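PDB 3HSI: phosphatidylserine synthase from Haemophilus influenzae, which belongs to the phospholipase D superfamily, with two PLD-like regions in one chain. Local coordinates for residues 76-81 and 116-121. Numbering follows the deposited sequence. Where two conformers were deposited one is given.
Sequences VKQENP and QTYQLP
Leu120 sets its two methyl groups against the last turn of helix 64-79. Leu120 CD1 lies 3.8 Å from Lys77 CG, and Leu120 CD2 lies 3.7 Å from Gln78 CB. This is the tight part of the contact, and both Leu120 and Lys77 are buried. The side chains of Lys77 and Leu120 cross at about a right angle. Lys77 carries CG anti to its backbone N (chi1 179°), which brings the first part of the chain to the leucine. The chain then bends at chi2 (68°) and leads NZ away from it. Lys77 NZ makes a 2.8 Å hydrogen bond to Pro81 O, from above the carbonyl plane, and another to Leu83 O. Pro124 and Met126 touch the Lys77 side chain too.

The amide end of Gln78 is the loose, solvent side. Gln78 OE1 comes no nearer than 4.5 Å to Tyr118 CD1 and meets the ring obliquely. Tyr118 stacks instead on Tyr74, one turn back on helix 64-79. Asn80, the first residue past that helix, turns back on it: Asn80 ND2 gives a 2.8 Å hydrogen bond to Val76 O.

The contact thus joins the C-terminal turn of helix 64-79 to the loop that follows helix 107-118, at the periphery of the chain. Its chemistry is apolar: the lysine lends its methylenes to the leucine and spends its ammonium on backbone carbonyls.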
loop_
_atom_site.group_PDB
_atom_site.type_symbol
_atom_site.label_atom_id
_atom_site.label_comp_id
_atom_site.label_asym_id
_atom_site.label_seq_id
_atom_site.Cartn_x
_atom_site.Cartn_y
_atom_site.Cartn_z
ATOM N N VAL C 76 -16.719 36.376 -11.849
ATOM C CA VAL C 76 -17.864 35.888 -12.625
ATOM C C VAL C 76 -19.007 35.493 -11.712
ATOM O O VAL C 76 -20.181 35.695 -12.055
ATOM C CB VAL C 76 -17.550 34.735 -13.627
ATOM C CG1 VAL C 76 -16.781 35.279 -14.769
ATOM C CG2 VAL C 76 -16.841 33.549 -12.958
ATOM N N LYS C 77 -18.636 34.954 -10.549
ATOM C CA LYS C 77 -19.578 34.531 -9.529
ATOM C C LYS C 77 -20.313 35.721 -8.915
ATOM O O LYS C 77 -21.472 35.610 -8.557
ATOM C CB LYS C 77 -18.855 33.724 -8.463
ATOM C CG LYS C 77 -19.738 33.254 -7.354
ATOM C CD LYS C 77 -20.742 32.195 -7.811
ATOM C CE LYS C 77 -21.848 32.090 -6.792
ATOM N NZ LYS C 77 -22.785 30.984 -7.117
ATOM N N GLN C 78 -19.647 36.861 -8.806
ATOM C CA GLN C 78 -20.303 38.041 -8.302
ATOM C C GLN C 78 -21.253 38.673 -9.348
ATOM O O GLN C 78 -22.245 39.279 -8.971
ATOM C CB GLN C 78 -19.334 39.038 -7.608
ATOM C CG GLN C 78 -18.502 39.921 -8.517
ATOM C CD GLN C 78 -17.245 40.502 -7.839
ATOM O OE1 GLN C 78 -16.990 40.274 -6.653
ATOM N NE2 GLN C 78 -16.455 41.254 -8.607
ATOM N N GLU C 79 -20.924 38.494 -10.629
ATOM C CA GLU C 79 -21.776 38.888 -11.759
ATOM C C GLU C 79 -22.965 37.925 -11.974
ATOM O O GLU C 79 -24.024 38.344 -12.440
ATOM C CB GLU C 79 -20.943 38.967 -13.052
ATOM C CG GLU C 79 -19.707 39.864 -12.972
ATOM C CD GLU C 79 -18.726 39.692 -14.150
ATOM O OE1 GLU C 79 -18.594 38.569 -14.690
ATOM O OE2 GLU C 79 -18.069 40.691 -14.531
ATOM N N ASN C 80 -22.773 36.642 -11.637
ATOM C CA ASN C 80 -23.766 35.560 -11.872
ATOM C C ASN C 80 -23.992 34.761 -10.578
ATOM O O ASN C 80 -23.339 33.733 -10.371
ATOM C CB ASN C 80 -23.290 34.585 -12.977
ATOM C CG ASN C 80 -22.894 35.290 -14.298
ATOM O OD1 ASN C 80 -23.747 35.580 -15.145
ATOM N ND2 ASN C 80 -21.595 35.553 -14.473
ATOM N N PRO C 81 -24.882 35.238 -9.681
ATOM C CA PRO C 81 -25.041 34.569 -8.369
ATOM C C PRO C 81 -25.469 33.096 -8.410
ATOM O O PRO C 81 -25.179 32.365 -7.465
ATOM C CB PRO C 81 -26.103 35.402 -7.637
ATOM C CG PRO C 81 -26.534 36.488 -8.577
ATOM C CD PRO C 81 -25.612 36.517 -9.764
ATOM N N GLN C 116 -13.757 34.712 3.016
ATOM C CA GLN C 116 -14.086 35.745 4.014
ATOM C C GLN C 116 -13.865 37.158 3.511
ATOM O O GLN C 116 -14.664 38.052 3.762
ATOM C CB GLN C 116 -13.337 35.512 5.325
ATOM C CG GLN C 116 -13.816 34.264 6.070
ATOM C CD GLN C 116 -15.324 34.131 6.060
ATOM O OE1 GLN C 116 -15.848 33.150 5.568
ATOM N NE2 GLN C 116 -16.029 35.129 6.567
ATOM N N THR C 117 -12.783 37.325 2.765
ATOM C CA THR C 117 -12.382 38.607 2.200
ATOM C C THR C 117 -13.251 39.093 1.022
ATOM O O THR C 117 -13.599 40.261 0.936
ATOM C CB THR C 117 -10.863 38.546 1.873
ATOM O OG1 THR C 117 -10.155 38.807 3.089
ATOM C CG2 THR C 117 -10.456 39.573 0.855
ATOM N N TYR C 118 -13.598 38.212 0.106
ATOM C CA TYR C 118 -14.519 38.606 -0.954
ATOM C C TYR C 118 -15.945 38.828 -0.444
ATOM O O TYR C 118 -16.649 39.687 -0.952
ATOM C CB TYR C 118 -14.524 37.556 -2.068
ATOM C CG TYR C 118 -13.462 37.798 -3.106
ATOM C CD1 TYR C 118 -13.664 38.727 -4.124
ATOM C CD2 TYR C 118 -12.242 37.106 -3.057
ATOM C CE1 TYR C 118 -12.691 38.959 -5.083
ATOM C CE2 TYR C 118 -11.251 37.325 -4.012
ATOM C CZ TYR C 118 -11.488 38.261 -5.021
ATOM O OH TYR C 118 -10.522 38.491 -5.969
ATOM N N GLN C 119 -16.336 38.055 0.572
ATOM C CA GLN C 119 -17.713 37.952 1.072
ATOM C C GLN C 119 -18.799 38.164 0.012
ATOM O O GLN C 119 -19.512 39.162 0.005
ATOM C CB GLN C 119 -17.928 38.801 2.334
ATOM C CG GLN C 119 -17.809 40.292 2.167
ATOM C CD GLN C 119 -17.715 41.024 3.499
ATOM O OE1 GLN C 119 -17.863 40.428 4.577
ATOM N NE2 GLN C 119 -17.456 42.325 3.431
ATOM N N LEU C 120 -18.901 37.211 -0.900
ATOM C CA LEU C 120 -20.006 37.171 -1.859
ATOM C C LEU C 120 -21.331 37.140 -1.104
ATOM O O LEU C 120 -21.427 36.487 -0.057
ATOM C CB LEU C 120 -19.915 35.919 -2.728
ATOM C CG LEU C 120 -18.707 35.772 -3.651
ATOM C CD1 LEU C 120 -18.467 34.286 -3.954
ATOM C CD2 LEU C 120 -18.888 36.573 -4.931
ATOM N N PRO C 121 -22.363 37.819 -1.644
ATOM C CA PRO C 121 -23.653 37.862 -0.948
ATOM C C PRO C 121 -24.204 36.447 -0.793
ATOM O O PRO C 121 -24.686 36.073 0.273
ATOM C CB PRO C 121 -24.543 38.693 -1.891
ATOM C CG PRO C 121 -23.592 39.403 -2.828
ATOM C CD PRO C 121 -22.437 38.446 -2.980
#